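Local atomic coordinates of CrtC domain-containing protein (Fusarium vanettenii 77-13-4, PDB entry 7A0Q), a protein that probably hydrates kievitone, the antifungal isoflavonoid of bean, and so would act as a detoxifying lyase of a plant-pathogenic fungus. Residues A[41-46]-A[157-162]; A[58-63]-A[336-341]; A[173-178]-A[232-237]; A[249-252]-A[258-261]. All blocks are in the same frame, centred on the assembly; numbering follows the deposited sequence.

Contact 1: residues A[41-46]-A[157-162]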
loop_
_atom_site.group_PDB
_atom_site.type_symbol
_atom_site.label_atom_id
_atom_site.label_comp_id
_atom_site.label_asym_id
_atom_site.label_seq_id
_atom_site.Cartn_x
_atom_site.Cartn_y
_atom_site.Cartn_z
ATOM N N ILE A 41 9.179 7.537 20.440
ATOM C CA ILE A 41 8.607 8.618 19.645
ATOM C C ILE A 41 7.117 8.673 19.951
ATOM O O ILE A 41 6.424 7.660 19.768
ATOM C CB ILE A 41 8.854 8.405 18.149
ATOM C CG1 ILE A 41 10.356 8.530 17.848
ATOM C CG2 ILE A 41 8.041 9.411 17.340
ATOM C CD1 ILE A 41 10.758 7.965 16.507
ATOM N N PRO A 42 6.593 9.798 20.435
ATOM C CA PRO A 42 5.198 9.862 20.906
ATOM C C PRO A 42 4.206 10.069 19.761
ATOM O O PRO A 42 3.664 11.161 19.514
ATOM C CB PRO A 42 5.230 11.041 21.884
ATOM C CG PRO A 42 6.278 11.960 21.323
ATOM C CD PRO A 42 7.327 11.057 20.683
ATOM N N ILE A 43 3.952 8.986 19.029
ATOM C CA ILE A 43 3.016 9.053 17.901
ATOM C C ILE A 43 1.604 9.346 18.407
ATOM O O ILE A 43 1.277 9.168 19.580
ATOM C CB ILE A 43 3.068 7.771 17.052
ATOM C CG1 ILE A 43 2.655 6.553 17.874
ATOM C CG2 ILE A 43 4.475 7.575 16.482
ATOM C CD1 ILE A 43 2.555 5.281 17.062
ATOM N N VAL A 44 0.753 9.842 17.506
ATOM C CA VAL A 44 -0.493 10.460 17.961
ATOM C C VAL A 44 -1.662 9.488 18.092
ATOM O O VAL A 44 -2.807 9.923 18.263
ATOM C CB VAL A 44 -0.906 11.629 17.046
ATOM C CG1 VAL A 44 0.169 12.712 17.060
ATOM C CG2 VAL A 44 -1.183 11.152 15.622
ATOM N N TYR A 45 -1.397 8.180 18.043
ATOM C CA TYR A 45 -2.453 7.198 18.287
ATOM C C TYR A 45 -1.845 5.878 18.737
ATOM O O TYR A 45 -0.642 5.634 18.597
ATOM C CB TYR A 45 -3.326 6.977 17.039
ATOM C CG TYR A 45 -2.557 6.895 15.749
ATOM C CD1 TYR A 45 -1.753 5.804 15.458
ATOM C CD2 TYR A 45 -2.617 7.930 14.817
ATOM C CE1 TYR A 45 -1.037 5.730 14.273
ATOM C CE2 TYR A 45 -1.916 7.867 13.645
ATOM C CZ TYR A 45 -1.122 6.775 13.370
ATOM O OH TYR A 45 -0.423 6.701 12.190
ATOM N N GLY A 46 -2.707 5.034 19.303
ATOM C CA GLY A 46 -2.395 3.612 19.466
ATOM C C GLY A 46 -2.789 2.870 18.200
ATOM O O GLY A 46 -3.849 3.112 17.628
ATOM N N ALA A 157 6.660 0.027 12.679
ATOM C CA ALA A 157 5.699 0.843 11.945
ATOM C C ALA A 157 6.358 2.049 11.283
ATOM O O ALA A 157 7.328 2.621 11.796
ATOM C CB ALA A 157 4.582 1.341 12.869
ATOM N N VAL A 158 5.822 2.408 10.113
ATOM C CA VAL A 158 6.101 3.678 9.441
ATOM C C VAL A 158 5.003 4.634 9.884
ATOM O O VAL A 158 3.839 4.455 9.522
ATOM C CB VAL A 158 6.093 3.524 7.913
ATOM C CG1 VAL A 158 6.310 4.874 7.218
ATOM C CG2 VAL A 158 7.122 2.481 7.456
ATOM N N ALA A 159 5.369 5.636 10.683
ATOM C CA ALA A 159 4.420 6.621 11.200
ATOM C C ALA A 159 4.487 7.834 10.275
ATOM O O ALA A 159 5.346 8.709 10.437
ATOM C CB ALA A 159 4.751 6.987 12.647
ATOM N N ASN A 160 3.584 7.872 9.291
ATOM C CA ASN A 160 3.665 8.891 8.246
ATOM C C ASN A 160 3.665 10.282 8.853
ATOM O O ASN A 160 2.913 10.569 9.787
ATOM C CB ASN A 160 2.504 8.715 7.276
ATOM C CG ASN A 160 2.730 7.538 6.354
ATOM O OD1 ASN A 160 3.363 7.667 5.304
ATOM N ND2 ASN A 160 2.250 6.371 6.758
ATOM N N GLY A 161 4.518 11.151 8.307
ATOM C CA GLY A 161 4.645 12.498 8.830
ATOM C C GLY A 161 5.519 12.610 10.051
ATOM O O GLY A 161 5.732 13.731 10.539
ATOM N N GLY A 162 6.013 11.486 10.567
ATOM C CA GLY A 162 6.883 11.457 11.724
ATOM C C GLY A 162 6.171 10.935 12.952
ATOM O O GLY A 162 6.742 10.147 13.712
#

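Contact 2: residues A[58-63]-A[336-341]. With IMD (imidazole), chain F.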
loop_
_atom_site.group_PDB
_atom_site.type_symbol
_atom_site.label_atom_id
_atom_site.label_comp_id
_atom_site.label_asym_id
_atom_site.label_seq_id
_atom_site.Cartn_x
_atom_site.Cartn_y
_atom_site.Cartn_z
ATOM N N SER A 58 -9.773 3.505 5.473
ATOM C CA SER A 58 -9.226 2.613 4.465
ATOM C C SER A 58 -8.324 1.573 5.121
ATOM O O SER A 58 -7.562 1.890 6.033
ATOM C CB SER A 58 -8.455 3.441 3.419
ATOM O OG SER A 58 -7.659 2.640 2.565
ATOM N N TRP A 59 -8.429 0.327 4.646
ATOM C CA TRP A 59 -7.626 -0.802 5.112
ATOM C C TRP A 59 -7.026 -1.453 3.869
ATOM O O TRP A 59 -7.756 -1.723 2.913
ATOM C CB TRP A 59 -8.482 -1.809 5.903
ATOM C CG TRP A 59 -9.123 -1.290 7.177
ATOM C CD1 TRP A 59 -8.668 -1.469 8.447
ATOM C CD2 TRP A 59 -10.354 -0.543 7.299
ATOM N NE1 TRP A 59 -9.526 -0.878 9.353
ATOM C CE2 TRP A 59 -10.562 -0.299 8.667
ATOM C CE3 TRP A 59 -11.281 -0.041 6.375
ATOM C CZ2 TRP A 59 -11.669 0.416 9.145
ATOM C CZ3 TRP A 59 -12.388 0.661 6.848
ATOM C CH2 TRP A 59 -12.569 0.883 8.221
ATOM N N TRP A 60 -5.712 -1.695 3.865
ATOM C CA TRP A 60 -5.009 -1.974 2.616
ATOM C C TRP A 60 -3.820 -2.890 2.867
ATOM O O TRP A 60 -3.113 -2.732 3.862
ATOM C CB TRP A 60 -4.558 -0.635 2.017
ATOM C CG TRP A 60 -3.933 -0.599 0.674
ATOM C CD1 TRP A 60 -4.525 -0.181 -0.486
ATOM C CD2 TRP A 60 -2.561 -0.875 0.346
ATOM N NE1 TRP A 60 -3.624 -0.207 -1.517
ATOM C CE2 TRP A 60 -2.408 -0.628 -1.038
ATOM C CE3 TRP A 60 -1.455 -1.310 1.083
ATOM C CZ2 TRP A 60 -1.197 -0.816 -1.705
ATOM C CZ3 TRP A 60 -0.239 -1.486 0.418
ATOM C CH2 TRP A 60 -0.126 -1.241 -0.962
ATOM N N SER A 61 -3.605 -3.850 1.967
ATOM C CA SER A 61 -2.445 -4.723 2.091
ATOM C C SER A 61 -1.870 -5.045 0.723
ATOM O O SER A 61 -2.607 -5.246 -0.249
ATOM C CB SER A 61 -2.773 -6.037 2.844
ATOM O OG SER A 61 -3.725 -6.859 2.171
ATOM N N SER A 62 -0.542 -5.066 0.655
ATOM C CA SER A 62 0.180 -5.585 -0.506
ATOM C C SER A 62 1.136 -6.677 -0.039
ATOM O O SER A 62 2.061 -6.414 0.736
ATOM C CB SER A 62 0.896 -4.456 -1.248
ATOM O OG SER A 62 1.938 -3.885 -0.468
ATOM N N SER A 63 0.883 -7.908 -0.474
ATOM C CA SER A 63 1.690 -9.049 -0.062
ATOM C C SER A 63 2.662 -9.413 -1.169
ATOM O O SER A 63 2.251 -9.618 -2.316
ATOM C CB SER A 63 0.811 -10.254 0.277
ATOM O OG SER A 63 -0.045 -9.970 1.369
ATOM N N TYR A 336 12.497 -2.724 -4.657
ATOM C CA TYR A 336 11.196 -2.982 -5.253
ATOM C C TYR A 336 10.140 -2.351 -4.356
ATOM O O TYR A 336 10.428 -1.896 -3.246
ATOM C CB TYR A 336 10.938 -4.487 -5.413
ATOM C CG TYR A 336 10.917 -5.213 -4.082
ATOM C CD1 TYR A 336 9.754 -5.269 -3.311
ATOM C CD2 TYR A 336 12.061 -5.831 -3.584
ATOM C CE1 TYR A 336 9.735 -5.908 -2.075
ATOM C CE2 TYR A 336 12.049 -6.487 -2.359
ATOM C CZ TYR A 336 10.887 -6.518 -1.609
ATOM O OH TYR A 336 10.869 -7.156 -0.395
ATOM N N GLY A 337 8.907 -2.347 -4.842
ATOM C CA GLY A 337 7.817 -1.828 -4.033
ATOM C C GLY A 337 6.568 -1.671 -4.856
ATOM O O GLY A 337 6.308 -2.456 -5.771
ATOM N N LEU A 338 5.798 -0.636 -4.528
ATOM C CA LEU A 338 4.524 -0.413 -5.196
ATOM C C LEU A 338 4.319 1.074 -5.443
ATOM O O LEU A 338 4.707 1.914 -4.623
ATOM C CB LEU A 338 3.363 -0.987 -4.365
ATOM C CG LEU A 338 1.950 -0.808 -4.939
ATOM C CD1 LEU A 338 1.106 -2.056 -4.709
ATOM C CD2 LEU A 338 1.268 0.438 -4.340
ATOM N N VAL A 339 3.728 1.394 -6.594
ATOM C CA VAL A 339 3.258 2.741 -6.888
ATOM C C VAL A 339 1.739 2.714 -6.938
ATOM O O VAL A 339 1.138 1.806 -7.533
ATOM C CB VAL A 339 3.850 3.300 -8.195
ATOM C CG1 VAL A 339 3.424 2.470 -9.394
ATOM C CG2 VAL A 339 3.426 4.749 -8.353
ATOM N N GLU A 340 1.117 3.678 -6.269
ATOM C CA GLU A 340 -0.316 3.903 -6.362
ATOM C C GLU A 340 -0.563 5.225 -7.071
ATOM O O GLU A 340 0.031 6.246 -6.706
ATOM C CB GLU A 340 -0.956 3.916 -4.976
ATOM C CG GLU A 340 -2.389 4.384 -4.981
ATOM C CD GLU A 340 -2.995 4.338 -3.606
ATOM O OE1 GLU A 340 -3.515 3.266 -3.234
ATOM O OE2 GLU A 340 -2.936 5.353 -2.885
ATOM N N ILE A 341 -1.416 5.202 -8.093
ATOM C CA ILE A 341 -1.841 6.411 -8.790
ATOM C C ILE A 341 -3.351 6.476 -8.698
ATOM O O ILE A 341 -4.047 5.583 -9.203
ATOM C CB ILE A 341 -1.389 6.442 -10.255
ATOM C CG1 ILE A 341 0.108 6.150 -10.368
ATOM C CG2 ILE A 341 -1.700 7.802 -10.851
ATOM C CD1 ILE A 341 0.606 6.078 -11.809
HETATM N N1 IMD F . -2.346 4.367 -0.529
HETATM C C2 IMD F . -1.647 4.744 0.566
HETATM N N3 IMD F . -1.538 3.668 1.386
HETATM C C4 IMD F . -2.156 2.625 0.807
HETATM C C5 IMD F . -2.664 3.061 -0.402
#

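Contact 3: residues A[173-178]-A[232-237]. With NAG (2-acetamido-2-deoxy-beta-D-glucopyranose), chain C.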
loop_
_atom_site.group_PDB
_atom_site.type_symbol
_atom_site.label_atom_id
_atom_site.label_comp_id
_atom_site.label_asym_id
_atom_site.label_seq_id
_atom_site.Cartn_x
_atom_site.Cartn_y
_atom_site.Cartn_z
ATOM N N THR A 173 -5.086 13.650 7.609
ATOM C CA THR A 173 -5.134 12.201 7.526
ATOM C C THR A 173 -4.255 11.610 8.615
ATOM O O THR A 173 -3.333 12.249 9.130
ATOM C CB THR A 173 -4.699 11.670 6.149
ATOM O OG1 THR A 173 -5.121 10.298 6.016
ATOM C CG2 THR A 173 -3.184 11.739 5.975
ATOM N N TRP A 174 -4.586 10.375 8.980
ATOM C CA TRP A 174 -3.794 9.576 9.906
ATOM C C TRP A 174 -3.436 8.302 9.170
ATOM O O TRP A 174 -4.312 7.678 8.576
ATOM C CB TRP A 174 -4.581 9.246 11.184
ATOM C CG TRP A 174 -4.843 10.451 12.027
ATOM C CD1 TRP A 174 -4.097 10.893 13.074
ATOM C CD2 TRP A 174 -5.922 11.377 11.877
ATOM N NE1 TRP A 174 -4.641 12.052 13.592
ATOM C CE2 TRP A 174 -5.765 12.365 12.873
ATOM C CE3 TRP A 174 -7.004 11.471 10.992
ATOM C CZ2 TRP A 174 -6.654 13.435 13.014
ATOM C CZ3 TRP A 174 -7.888 12.540 11.132
ATOM C CH2 TRP A 174 -7.704 13.503 12.138
ATOM N N GLU A 175 -2.150 7.945 9.166
ATOM C CA GLU A 175 -1.719 6.808 8.359
ATOM C C GLU A 175 -0.502 6.136 8.981
ATOM O O GLU A 175 0.467 6.810 9.340
ATOM C CB GLU A 175 -1.387 7.254 6.922
ATOM C CG GLU A 175 -0.958 6.091 5.998
ATOM C CD GLU A 175 -0.175 6.548 4.767
ATOM O OE1 GLU A 175 0.234 7.733 4.699
ATOM O OE2 GLU A 175 0.063 5.714 3.870
ATOM N N PHE A 176 -0.539 4.801 9.083
ATOM C CA PHE A 176 0.659 4.041 9.420
ATOM C C PHE A 176 0.790 2.838 8.495
ATOM O O PHE A 176 -0.197 2.293 7.996
ATOM C CB PHE A 176 0.696 3.602 10.906
ATOM C CG PHE A 176 -0.424 2.674 11.327
ATOM C CD1 PHE A 176 -1.596 3.185 11.888
ATOM C CD2 PHE A 176 -0.275 1.301 11.236
ATOM C CE1 PHE A 176 -2.608 2.349 12.312
ATOM C CE2 PHE A 176 -1.298 0.457 11.658
ATOM C CZ PHE A 176 -2.460 0.985 12.189
ATOM N N GLY A 177 2.038 2.463 8.251
ATOM C CA GLY A 177 2.360 1.290 7.454
ATOM C C GLY A 177 3.091 0.279 8.316
ATOM O O GLY A 177 3.920 0.649 9.149
ATOM N N LEU A 178 2.772 -0.997 8.116
ATOM C CA LEU A 178 3.504 -2.093 8.741
ATOM C C LEU A 178 4.214 -2.807 7.602
ATOM O O LEU A 178 3.579 -3.580 6.871
ATOM C CB LEU A 178 2.548 -3.040 9.475
ATOM C CG LEU A 178 1.626 -2.334 10.473
ATOM C CD1 LEU A 178 0.612 -3.283 11.117
ATOM C CD2 LEU A 178 2.436 -1.586 11.528
ATOM N N LYS A 232 12.419 1.738 5.012
ATOM C CA LYS A 232 11.091 1.561 4.438
ATOM C C LYS A 232 10.545 2.945 4.142
ATOM O O LYS A 232 10.517 3.806 5.030
ATOM C CB LYS A 232 10.158 0.796 5.391
ATOM C CG LYS A 232 10.692 -0.566 5.853
ATOM C CD LYS A 232 10.904 -1.502 4.656
ATOM C CE LYS A 232 11.447 -2.849 5.091
ATOM N NZ LYS A 232 11.807 -3.713 3.913
ATOM N N ILE A 233 10.130 3.170 2.900
ATOM C CA ILE A 233 9.799 4.508 2.424
ATOM C C ILE A 233 8.325 4.567 2.052
ATOM O O ILE A 233 7.841 3.740 1.272
ATOM C CB ILE A 233 10.659 4.902 1.216
ATOM C CG1 ILE A 233 12.134 4.775 1.578
ATOM C CG2 ILE A 233 10.301 6.325 0.752
ATOM C CD1 ILE A 233 13.056 5.025 0.415
ATOM N N SER A 234 7.634 5.585 2.566
ATOM C CA SER A 234 6.237 5.858 2.236
ATOM C C SER A 234 6.174 7.307 1.769
ATOM O O SER A 234 6.356 8.223 2.571
ATOM C CB SER A 234 5.346 5.618 3.458
ATOM O OG SER A 234 4.002 5.997 3.241
ATOM N N ALA A 235 5.973 7.522 0.465
ATOM C CA ALA A 235 6.166 8.839 -0.137
ATOM C C ALA A 235 4.895 9.301 -0.830
ATOM O O ALA A 235 4.305 8.554 -1.617
ATOM C CB ALA A 235 7.322 8.813 -1.148
ATOM N N TRP A 236 4.516 10.557 -0.588
ATOM C CA TRP A 236 3.293 11.132 -1.139
ATOM C C TRP A 236 3.607 12.341 -2.012
ATOM O O TRP A 236 4.390 13.214 -1.621
ATOM C CB TRP A 236 2.345 11.597 -0.030
ATOM C CG TRP A 236 1.643 10.503 0.733
ATOM C CD1 TRP A 236 2.064 9.913 1.884
ATOM C CD2 TRP A 236 0.370 9.934 0.422
ATOM N NE1 TRP A 236 1.134 8.972 2.304
ATOM C CE2 TRP A 236 0.084 8.971 1.419
ATOM C CE3 TRP A 236 -0.551 10.129 -0.618
ATOM C CZ2 TRP A 236 -1.093 8.223 1.413
ATOM C CZ3 TRP A 236 -1.719 9.392 -0.616
ATOM C CH2 TRP A 236 -1.980 8.446 0.391
ATOM N N ILE A 237 2.928 12.430 -3.159
ATOM C CA ILE A 237 3.015 13.605 -4.035
ATOM C C ILE A 237 1.599 13.988 -4.453
ATOM O O ILE A 237 0.867 13.158 -5.001
ATOM C CB ILE A 237 3.886 13.343 -5.275
ATOM C CG1 ILE A 237 5.248 12.772 -4.877
ATOM C CG2 ILE A 237 4.061 14.634 -6.074
ATOM C CD1 ILE A 237 5.290 11.253 -4.931
HETATM C C1 NAG C . -2.294 14.738 -10.836
HETATM C C2 NAG C . -0.840 14.365 -11.066
HETATM C C3 NAG C . -0.190 15.348 -12.042
HETATM C C4 NAG C . -1.012 15.518 -13.313
HETATM C C5 NAG C . -2.482 15.770 -13.008
HETATM C C6 NAG C . -3.350 15.668 -14.239
HETATM C C7 NAG C . 0.494 13.270 -9.314
HETATM C C8 NAG C . 1.268 13.476 -8.051
HETATM N N2 NAG C . -0.092 14.356 -9.819
HETATM O O3 NAG C . 1.112 14.867 -12.364
HETATM O O4 NAG C . -0.536 16.671 -14.002
HETATM O O5 NAG C . -2.979 14.785 -12.090
HETATM O O6 NAG C . -3.218 14.387 -14.841
HETATM O O7 NAG C . 0.384 12.166 -9.838
HETATM O O HOH W 1 2.778 4.190 5.068
#

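Contact 4: residues A[249-252]-A[258-261]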
loop_
_atom_site.group_PDB
_atom_site.type_symbol
_atom_site.label_atom_id
_atom_site.label_comp_id
_atom_site.label_asym_id
_atom_site.label_seq_id
_atom_site.Cartn_x
_atom_site.Cartn_y
_atom_site.Cartn_z
ATOM N N PHE A 249 6.811 14.564 -0.401
ATOM C CA PHE A 249 7.648 14.233 0.744
ATOM C C PHE A 249 7.646 12.727 0.973
ATOM O O PHE A 249 6.755 12.002 0.526
ATOM C CB PHE A 249 7.200 14.985 2.014
ATOM C CG PHE A 249 6.050 14.335 2.756
ATOM C CD1 PHE A 249 4.784 14.247 2.185
ATOM C CD2 PHE A 249 6.245 13.810 4.029
ATOM C CE1 PHE A 249 3.722 13.647 2.890
ATOM C CE2 PHE A 249 5.202 13.223 4.729
ATOM C CZ PHE A 249 3.948 13.135 4.161
ATOM N N ALA A 250 8.687 12.274 1.663
ATOM C CA ALA A 250 8.817 10.885 2.069
ATOM C C ALA A 250 8.903 10.814 3.583
ATOM O O ALA A 250 9.572 11.640 4.215
ATOM C CB ALA A 250 10.067 10.239 1.439
ATOM N N THR A 251 8.216 9.817 4.156
ATOM C CA THR A 251 8.499 9.345 5.504
ATOM C C THR A 251 9.312 8.067 5.362
ATOM O O THR A 251 8.892 7.130 4.680
ATOM C CB THR A 251 7.225 9.073 6.306
ATOM O OG1 THR A 251 6.381 10.238 6.311
ATOM C CG2 THR A 251 7.595 8.704 7.745
ATOM N N ILE A 252 10.489 8.052 5.959
ATOM C CA ILE A 252 11.378 6.908 5.856
ATOM C C ILE A 252 11.603 6.365 7.253
ATOM O O ILE A 252 12.102 7.080 8.127
ATOM C CB ILE A 252 12.714 7.281 5.199
ATOM C CG1 ILE A 252 12.463 7.912 3.824
ATOM C CG2 ILE A 252 13.615 6.031 5.146
ATOM C CD1 ILE A 252 13.735 8.305 3.077
ATOM N N GLU A 258 14.152 5.002 13.929
ATOM C CA GLU A 258 14.508 6.321 13.399
ATOM C C GLU A 258 13.624 6.671 12.200
ATOM O O GLU A 258 13.405 5.845 11.312
ATOM C CB GLU A 258 15.986 6.339 13.002
ATOM C CG GLU A 258 16.938 6.111 14.184
ATOM C CD GLU A 258 18.306 5.599 13.760
ATOM O OE1 GLU A 258 18.661 5.727 12.564
ATOM O OE2 GLU A 258 19.023 5.063 14.629
ATOM N N THR A 259 13.098 7.896 12.179
ATOM C CA THR A 259 12.121 8.280 11.167
ATOM C C THR A 259 12.557 9.588 10.517
ATOM O O THR A 259 12.813 10.571 11.217
ATOM C CB THR A 259 10.719 8.418 11.786
ATOM O OG1 THR A 259 10.368 7.200 12.468
ATOM C CG2 THR A 259 9.665 8.687 10.713
ATOM N N LEU A 260 12.666 9.584 9.189
ATOM C CA LEU A 260 13.046 10.761 8.410
ATOM C C LEU A 260 11.819 11.310 7.694
ATOM O O LEU A 260 11.062 10.556 7.081
ATOM C CB LEU A 260 14.138 10.419 7.386
ATOM C CG LEU A 260 15.189 9.419 7.881
ATOM C CD1 LEU A 260 16.190 9.089 6.773
ATOM C CD2 LEU A 260 15.894 9.964 9.115
ATOM N N VAL A 261 11.620 12.620 7.775
ATOM C CA VAL A 261 10.529 13.293 7.077
ATOM C C VAL A 261 11.181 14.299 6.127
ATOM O O VAL A 261 11.676 15.351 6.554
ATOM C CB VAL A 261 9.562 13.959 8.058
ATOM C CG1 VAL A 261 8.376 14.560 7.304
ATOM C CG2 VAL A 261 9.103 12.914 9.108
#

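Contact 1: residues A[41-46]-A[157-162]
Ile43 and Ala159 are the closest backbone positions here, yet their CA atoms stay 7.3 Å apart and no hydrogen bond crosses, so the segments meet through side chains and one carbonyl rather than by strand pairing. Two turns face each other. Pro42 is the centre of an inverse gamma turn, closed by Ile43 N on Ile41 O at 2.9 Å. Ala159 to Gly162 form a type II beta turn, closed by Gly162 N on Ala159 O at 2.9 Å. Gly161, in the third position of that turn, has a phi of 81°, where a CB would collide with the preceding carbonyl oxygen.

The one apolar side-chain pair joins methyl groups: the CG2 branch of Ile43 reaches the CB of Ala159 at 3.9 Å. With chi1 at 62°, CG1 of Ile43 sits between its own backbone N and carbonyl carbon, and CG2, opposite the carbonyl carbon, becomes the branch that meets the alanine.

Val44, through backbone hydrogen bonding to Ala163, and Tyr45, through OH to Gly164 O, fasten the 41-46 loop to strand 158-168 just beyond the turn. The contact thus lays the loop that leads into strand 58-66 against the turn after the start of strand 158-168, in the N-terminal lipocalin-like half, near the protein surface. At its edge, Ile41 CG2 rests 3.9 Å from Gly162 O.

Contact 2: residues A[58-63]-A[336-341]
Trp60 and Leu338 extend toward each other from facing strands, and the leucine meets the indole at its edge, near the ring plane: CD2 lies 3.8 Å from Trp60 CZ2, on the benzo side. CG of Trp60 is anti to the backbone N (chi1 -174°), which carries the indole across the gap. The backbones do not pair, since the strand axes come no nearer than 9.2 Å and run at 143°. Strand 58-66 belongs to the N-terminal lipocalin-like domain and strand 331-343 closes the eight-stranded C-terminal barrel, so their side chains meet in the interior where the two domains join.

Glu340 takes a different course. Its extended chain passes the indole running the other way, with the carboxylate plane at 90° to the ring, and OE1 stops 3.9 Å from Trp60 NE1 without bonding to it. Beside the carboxylate, over the same face of the indole, sits an imidazole, probably from the crystallisation liquor. It stands almost upright on that face, with C4 3.6 Å from Trp60 CD2, an edge-to-face arrangement. Its N1 donates to Glu340 OE2 at 2.6 Å. On the other side of the indole from the imidazole, Ser62 CB approaches Leu338 CD1 at 4.2 Å, while Ser62 OG bonds to Gln223.

Trp219 NE1 also bonds to Glu340 OE2, and Asp206 OD2 is the second carboxylate partner of the imidazole. A ring held between two carboxylates and over an indole face is consistent with a cationic imidazole, and it marks a buried acidic, aromatic pocket.

Contact 3: residues A[173-178]-A[232-237]
Glu175 and Trp236 supply the one direct hydrogen bond between these strands. Trp236 NE1 donates to Glu175 OE1 at 2.8 Å, with an N-H...O angle of 143°; the acceptor uses its syn lone pair and is slightly tilted out of the indole plane. The carboxylate therefore approaches the pyrrole edge of the indole, its plane turned 71° from the ring. Glu175 is stretched out from its strand, CG anti to the backbone N at chi1 -178°, which brings the acid across to the tryptophan.

The second polar link runs through water. Glu175 OE2 and Ser234 OG are 4.0 Å apart, and a water donates to both: at 2.8 Å to Ser234 OG and, weakly, at 3.3 Å to Glu175 OE2. Ser234 OG is also bonded to Asn160 OD1 and Trp221 NE1, so the serine is well gripped.

These groups bridge the two calycin-type domains, strand 171-189 being on the N-terminal side and strand 232-240 in the C-terminal barrel. Glu175 also lies about 4 Å, at nearest atoms, from the bound imidazole, which places it on the pocket between the domains.

Aromatic packing surrounds the donor and would limit its rotation: rings of Trp221, Trp219 and Phe166 meet Trp236 at inclined angles. At the far end of the segment, Ile237 lies by a glycan, with its CG2 3.6 Å from the acetyl methyl C8 of the sugar.

Contact 4: residues A[249-252]-A[258-261]
Ile252 and Leu260 form a hydrogen-bonded pair of an antiparallel beta hairpin, part of the eight-stranded C-terminal lipocalin-like barrel. Ile252 N donates to Leu260 O at 2.8 Å (163°), and Leu260 N returns the bond to Ile252 O at 2.8 Å (169°). The strand directions differ by 175°, so the pairing is close to ideally antiparallel. Thr251 and Val261 make the neighbouring non-hydrogen-bonded pair. Around these bonds the CA-H groups supply weaker contacts, among them Thr251 CA to Leu260 O at 3.2 Å and Thr259 CA to Ile252 O at 3.3 Å.

Thr251 OG1 accepts the N-H of Gly161 from outside the hairpin, while Thr259 OG1 bonds to Asp257 O in the hairpin's own turn. With the hydroxyls thus engaged, the methyls do the touching, Thr251 CG2 against Thr259 CG2 at 3.6 Å. Ile252 and Leu260 point to the other sheet face, their CB atoms 4.1 Å apart, and Phe294 packs on both.

On the threonine face, Phe249 and Val261 run alongside one another. The phenyl ring of Phe249 also meets Phe166 edge-to-face, and its CD2 lies 4.0 Å from Val261 CG1.

How the contacts relate
Contacts 2 and 3 are buried, and both join the N-terminal domain to the C-terminal barrel and border the imidazole pocket, so carboxylates and indoles are prominent in both, with a bridging water in contact 3. Contact 1, about 17 Å from the chain centre, is a surface meeting of turns with one methyl pair and no hydrogen bond between its segments, and contact 4 is partly buried and relies on regular backbone pairing. Contacts 3 and 4 share the barrel sheet: strands 232-240 and 245-253 are adjacent, with Trp236 N bonded to Phe249 O. Strand 158-168 of contact 1 neighbours strand 171-189 of contact 3, where Val158 N meets Gly177 O, and its turn touches contact 4.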